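Fructose transport system repressor FruR (Pseudomonas putida, PDB 3O74) probably binds specific DNA sites as a dual transcriptional regulator of the LacI family, with fructose 1-phosphate as its preferred effector. Local coordinates at residues A160-I174 and T187-L199. Numbering follows the deposited sequence.
Sequences AFSRECGQRLMQQLI and TSYVLLQGVFDTL
Helix 163-174 crosses helix 189-199 at -53° with their axes only 6.3 Å apart, and Gly166 and Gly194, which have no side chain, let backbone lie directly on backbone. These are successive helices of a Rossmann-like alpha/beta domain of the periplasmic-binding-protein fold, joined through strand 183-186, on which Met170 and Val195 also rest. With the backbones so close, CA-H...O contacts run both ways between them, including Gly194 CA to Arg163 O at 3.1 Å and Gln167 CA to Gly194 O at 3.4 Å.

Beside the glycines, Arg163 reaches across to Asp197 of the second helix. CG anti to the backbone N and an extended chain bring the guanidinium side-on to the carboxylate. The two planes are 23° apart, and each oxygen offers its syn lone pair to a different nitrogen. Arg163 NE meets Asp197 OD2 at 2.6 Å, almost straight at 176°; NH2 reaches OD1 less directly. Gln218 of the second subunit bonds weakly to that same OD1 and packs on Arg163, placing the salt bridge beside the dimer interface.

Further along, Thr198 is a knob in the hole formed by Gln167, Met170, Gln171 and Ile174, its CG2 lying 3.7 Å from Ile174 CD1. Met170, a selenomethionine whose chain bends at chi2, passes Val195 and brings CE to 3.5 Å from Leu199 CD1. At the opposite end, Phe161 lies by the start of helix 189-199, with CD1 3.7 Å from Ser188 CB and Thr187 OG1 near the ring plane at its edge. Beside the salt bridge, one water donates to both Gln167 OE1 and Asp197 OD2, its oxygen 2.6 Å from each.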
loop_
_atom_site.group_PDB
_atom_site.type_symbol
_atom_site.label_atom_id
_atom_site.label_comp_id
_atom_site.label_asym_id
_atom_site.label_seq_id
_atom_site.Cartn_x
_atom_site.Cartn_y
_atom_site.Cartn_z
ATOM N N ALA B 160 -4.066 11.479 14.286
ATOM C CA ALA B 160 -3.480 10.921 13.072
ATOM C C ALA B 160 -4.328 9.807 12.463
ATOM O O ALA B 160 -5.042 9.095 13.171
ATOM C CB ALA B 160 -2.069 10.412 13.359
ATOM N N PHE B 161 -4.248 9.667 11.145
ATOM C CA PHE B 161 -4.849 8.526 10.469
ATOM C C PHE B 161 -3.908 7.335 10.599
ATOM O O PHE B 161 -3.159 7.016 9.676
ATOM C CB PHE B 161 -5.115 8.836 8.999
ATOM C CG PHE B 161 -6.197 9.862 8.777
ATOM C CD1 PHE B 161 -7.530 9.544 8.997
ATOM C CD2 PHE B 161 -5.882 11.138 8.335
ATOM C CE1 PHE B 161 -8.529 10.483 8.787
ATOM C CE2 PHE B 161 -6.874 12.080 8.121
ATOM C CZ PHE B 161 -8.200 11.753 8.347
ATOM N N SER B 162 -3.941 6.686 11.757
ATOM C CA SER B 162 -3.061 5.557 12.023
ATOM C C SER B 162 -3.794 4.460 12.770
ATOM O O SER B 162 -4.814 4.700 13.415
ATOM C CB SER B 162 -1.848 5.994 12.845
ATOM O OG SER B 162 -2.197 6.215 14.202
ATOM N N ARG B 163 -3.254 3.254 12.678
ATOM C CA ARG B 163 -3.802 2.099 13.364
ATOM C C ARG B 163 -3.835 2.327 14.870
ATOM O O ARG B 163 -4.859 2.103 15.514
ATOM C CB ARG B 163 -2.959 0.874 13.029
ATOM C CG ARG B 163 -3.450 -0.428 13.606
ATOM C CD ARG B 163 -2.723 -1.577 12.932
ATOM N NE ARG B 163 -2.885 -2.833 13.649
ATOM C CZ ARG B 163 -2.384 -3.991 13.237
ATOM N NH1 ARG B 163 -1.694 -4.046 12.108
ATOM N NH2 ARG B 163 -2.578 -5.091 13.952
ATOM N N GLU B 164 -2.716 2.778 15.430
ATOM C CA GLU B 164 -2.629 2.991 16.873
ATOM C C GLU B 164 -3.587 4.074 17.367
ATOM O O GLU B 164 -4.095 3.998 18.487
ATOM C CB GLU B 164 -1.191 3.308 17.303
ATOM C CG GLU B 164 -1.044 3.567 18.800
ATOM C CD GLU B 164 0.401 3.668 19.249
ATOM O OE1 GLU B 164 0.736 4.638 19.964
ATOM O OE2 GLU B 164 1.203 2.779 18.892
ATOM N N CYS B 165 -3.834 5.083 16.538
ATOM C CA CYS B 165 -4.788 6.128 16.899
ATOM C C CYS B 165 -6.198 5.546 16.976
ATOM O O CYS B 165 -6.952 5.839 17.901
ATOM C CB CYS B 165 -4.743 7.267 15.885
ATOM S SG CYS B 165 -5.702 8.730 16.347
ATOM N N GLY B 166 -6.543 4.712 16.001
ATOM C CA GLY B 166 -7.828 4.039 15.996
ATOM C C GLY B 166 -7.994 3.151 17.214
ATOM O O GLY B 166 -9.064 3.097 17.823
ATOM N N GLN B 167 -6.927 2.447 17.572
ATOM C CA GLN B 167 -6.947 1.593 18.752
ATOM C C GLN B 167 -7.162 2.421 20.018
ATOM O O GLN B 167 -7.963 2.057 20.879
ATOM C CB GLN B 167 -5.643 0.795 18.844
ATOM C CG GLN B 167 -5.568 -0.180 20.008
ATOM C CD GLN B 167 -4.225 -0.893 20.072
ATOM O OE1 GLN B 167 -3.206 -0.358 19.631
ATOM N NE2 GLN B 167 -4.218 -2.107 20.617
ATOM N N ARG B 168 -6.454 3.541 20.127
ATOM C CA ARG B 168 -6.579 4.402 21.301
ATOM C C ARG B 168 -7.983 4.984 21.437
ATOM O O ARG B 168 -8.543 5.018 22.532
ATOM C CB ARG B 168 -5.557 5.540 21.247
ATOM C CG ARG B 168 -5.692 6.551 22.379
ATOM C CD ARG B 168 -4.679 7.680 22.235
ATOM N NE ARG B 168 -3.359 7.165 21.885
ATOM C CZ ARG B 168 -2.772 7.347 20.706
ATOM N NH1 ARG B 168 -3.381 8.055 19.765
ATOM N NH2 ARG B 168 -1.571 6.830 20.472
ATOM N N LEU B 169 -8.541 5.452 20.324
ATOM C CA LEU B 169 -9.873 6.054 20.329
ATOM C C LEU B 169 -10.976 5.041 20.639
ATOM O O LEU B 169 -11.937 5.356 21.338
ATOM C CB LEU B 169 -10.156 6.751 18.998
ATOM C CG LEU B 169 -9.243 7.935 18.671
ATOM C CD1 LEU B 169 -9.596 8.523 17.314
ATOM C CD2 LEU B 169 -9.315 8.995 19.760
HETATM N N MSE B 170 -10.838 3.827 20.115
HETATM C CA MSE B 170 -11.810 2.778 20.402
HETATM C C MSE B 170 -11.820 2.464 21.894
HETATM O O MSE B 170 -12.881 2.282 22.486
HETATM C CB MSE B 170 -11.511 1.510 19.601
HETATM C CG MSE B 170 -12.612 0.457 19.694
HETATM SE SE MSE B 170 -14.321 1.146 19.048
HETATM C CE MSE B 170 -15.427 -0.430 19.334
ATOM N N GLN B 171 -10.634 2.397 22.494
ATOM C CA GLN B 171 -10.514 2.157 23.931
ATOM C C GLN B 171 -11.206 3.261 24.715
ATOM O O GLN B 171 -12.023 2.996 25.595
ATOM C CB GLN B 171 -9.046 2.088 24.352
ATOM C CG GLN B 171 -8.444 0.703 24.318
ATOM C CD GLN B 171 -9.074 -0.236 25.329
ATOM O OE1 GLN B 171 -9.759 0.190 26.261
ATOM N NE2 GLN B 171 -8.839 -1.528 25.148
ATOM N N GLN B 172 -10.865 4.501 24.383
ATOM C CA GLN B 172 -11.429 5.667 25.049
ATOM C C GLN B 172 -12.948 5.657 24.928
ATOM O O GLN B 172 -13.657 5.999 25.871
ATOM C CB GLN B 172 -10.842 6.943 24.439
ATOM C CG GLN B 172 -11.336 8.246 25.043
ATOM C CD GLN B 172 -10.684 9.460 24.400
ATOM O OE1 GLN B 172 -11.266 10.546 24.358
ATOM N NE2 GLN B 172 -9.470 9.279 23.888
ATOM N N LEU B 173 -13.439 5.251 23.763
ATOM C CA LEU B 173 -14.873 5.149 23.516
ATOM C C LEU B 173 -15.515 4.091 24.407
ATOM O O LEU B 173 -16.509 4.352 25.090
ATOM C CB LEU B 173 -15.132 4.807 22.048
ATOM C CG LEU B 173 -16.595 4.605 21.655
ATOM C CD1 LEU B 173 -17.405 5.854 21.977
ATOM C CD2 LEU B 173 -16.718 4.247 20.181
ATOM N N ILE B 174 -14.945 2.892 24.391
ATOM C CA ILE B 174 -15.448 1.795 25.211
ATOM C C ILE B 174 -15.418 2.162 26.688
ATOM O O ILE B 174 -16.382 1.921 27.416
ATOM C CB ILE B 174 -14.622 0.512 24.980
ATOM C CG1 ILE B 174 -14.912 -0.053 23.590
ATOM C CG2 ILE B 174 -14.921 -0.533 26.058
ATOM C CD1 ILE B 174 -13.944 -1.139 23.156
ATOM N N THR B 187 -13.800 7.005 9.772
ATOM C CA THR B 187 -13.620 7.858 8.603
ATOM C C THR B 187 -12.472 7.388 7.715
ATOM O O THR B 187 -12.189 7.997 6.683
ATOM C CB THR B 187 -13.381 9.313 9.005
ATOM O OG1 THR B 187 -12.147 9.415 9.728
ATOM C CG2 THR B 187 -14.549 9.825 9.867
ATOM N N SER B 188 -11.812 6.309 8.118
ATOM C CA SER B 188 -10.670 5.797 7.375
ATOM C C SER B 188 -10.411 4.340 7.726
ATOM O O SER B 188 -10.501 3.947 8.893
ATOM C CB SER B 188 -9.425 6.629 7.678
ATOM O OG SER B 188 -8.278 6.062 7.065
ATOM N N TYR B 189 -10.083 3.539 6.717
ATOM C CA TYR B 189 -9.849 2.120 6.948
ATOM C C TYR B 189 -8.729 1.865 7.951
ATOM O O TYR B 189 -8.794 0.913 8.730
ATOM C CB TYR B 189 -9.556 1.371 5.644
ATOM C CG TYR B 189 -9.304 -0.092 5.893
ATOM C CD1 TYR B 189 -10.353 -0.946 6.205
ATOM C CD2 TYR B 189 -8.018 -0.616 5.863
ATOM C CE1 TYR B 189 -10.135 -2.286 6.458
ATOM C CE2 TYR B 189 -7.788 -1.962 6.116
ATOM C CZ TYR B 189 -8.852 -2.789 6.411
ATOM O OH TYR B 189 -8.639 -4.127 6.663
ATOM N N VAL B 190 -7.696 2.704 7.934
ATOM C CA VAL B 190 -6.577 2.501 8.853
ATOM C C VAL B 190 -7.026 2.672 10.301
ATOM O O VAL B 190 -6.508 2.013 11.203
ATOM C CB VAL B 190 -5.375 3.430 8.553
ATOM C CG1 VAL B 190 -5.705 4.872 8.881
ATOM C CG2 VAL B 190 -4.162 2.983 9.340
ATOM N N LEU B 191 -7.991 3.558 10.521
ATOM C CA LEU B 191 -8.557 3.728 11.852
ATOM C C LEU B 191 -9.351 2.494 12.246
ATOM O O LEU B 191 -9.314 2.074 13.394
ATOM C CB LEU B 191 -9.448 4.975 11.925
ATOM C CG LEU B 191 -8.726 6.319 11.824
ATOM C CD1 LEU B 191 -9.722 7.471 11.693
ATOM C CD2 LEU B 191 -7.814 6.529 13.018
ATOM N N LEU B 192 -10.066 1.911 11.287
ATOM C CA LEU B 192 -10.804 0.676 11.544
ATOM C C LEU B 192 -9.865 -0.444 11.990
ATOM O O LEU B 192 -10.235 -1.294 12.798
ATOM C CB LEU B 192 -11.568 0.237 10.293
ATOM C CG LEU B 192 -12.435 -1.018 10.467
ATOM C CD1 LEU B 192 -13.535 -0.780 11.504
ATOM C CD2 LEU B 192 -13.039 -1.473 9.139
ATOM N N GLN B 193 -8.651 -0.449 11.449
ATOM C CA GLN B 193 -7.671 -1.469 11.806
ATOM C C GLN B 193 -7.353 -1.427 13.292
ATOM O O GLN B 193 -7.186 -2.467 13.933
ATOM C CB GLN B 193 -6.384 -1.280 11.008
ATOM C CG GLN B 193 -6.517 -1.550 9.530
ATOM C CD GLN B 193 -5.181 -1.477 8.824
ATOM O OE1 GLN B 193 -4.260 -2.226 9.142
ATOM N NE2 GLN B 193 -5.066 -0.567 7.869
ATOM N N GLY B 194 -7.259 -0.216 13.834
ATOM C CA GLY B 194 -7.014 -0.040 15.252
ATOM C C GLY B 194 -8.214 -0.507 16.051
ATOM O O GLY B 194 -8.072 -1.108 17.117
ATOM N N VAL B 195 -9.402 -0.226 15.525
ATOM C CA VAL B 195 -10.637 -0.691 16.139
ATOM C C VAL B 195 -10.611 -2.215 16.257
ATOM O O VAL B 195 -10.951 -2.767 17.298
ATOM C CB VAL B 195 -11.869 -0.247 15.330
ATOM C CG1 VAL B 195 -13.091 -1.048 15.739
ATOM C CG2 VAL B 195 -12.116 1.256 15.501
ATOM N N PHE B 196 -10.195 -2.890 15.189
ATOM C CA PHE B 196 -10.115 -4.345 15.202
ATOM C C PHE B 196 -9.133 -4.845 16.254
ATOM O O PHE B 196 -9.343 -5.897 16.857
ATOM C CB PHE B 196 -9.717 -4.887 13.825
ATOM C CG PHE B 196 -10.800 -4.781 12.790
ATOM C CD1 PHE B 196 -12.133 -4.705 13.167
ATOM C CD2 PHE B 196 -10.491 -4.766 11.439
ATOM C CE1 PHE B 196 -13.142 -4.608 12.217
ATOM C CE2 PHE B 196 -11.495 -4.673 10.481
ATOM C CZ PHE B 196 -12.823 -4.595 10.874
ATOM N N ASP B 197 -8.052 -4.102 16.466
ATOM C CA ASP B 197 -7.080 -4.474 17.491
ATOM C C ASP B 197 -7.727 -4.444 18.864
ATOM O O ASP B 197 -7.526 -5.344 19.687
ATOM C CB ASP B 197 -5.881 -3.529 17.477
ATOM C CG ASP B 197 -4.970 -3.761 16.296
ATOM O OD1 ASP B 197 -4.880 -4.915 15.827
ATOM O OD2 ASP B 197 -4.342 -2.783 15.834
ATOM N N THR B 198 -8.506 -3.398 19.107
ATOM C CA THR B 198 -9.173 -3.240 20.388
ATOM C C THR B 198 -10.192 -4.353 20.586
ATOM O O THR B 198 -10.247 -4.972 21.646
ATOM C CB THR B 198 -9.856 -1.866 20.498
ATOM O OG1 THR B 198 -8.859 -0.839 20.427
ATOM C CG2 THR B 198 -10.602 -1.746 21.812
ATOM N N LEU B 199 -10.986 -4.614 19.552
ATOM C CA LEU B 199 -11.995 -5.666 19.602
ATOM C C LEU B 199 -11.370 -7.026 19.892
ATOM O O LEU B 199 -11.917 -7.823 20.648
ATOM C CB LEU B 199 -12.758 -5.721 18.278
ATOM C CG LEU B 199 -14.017 -4.863 18.173
ATOM C CD1 LEU B 199 -13.848 -3.539 18.903
ATOM C CD2 LEU B 199 -14.392 -4.643 16.723
HETATM O O HOH W 1 -2.893 -0.981 17.119
#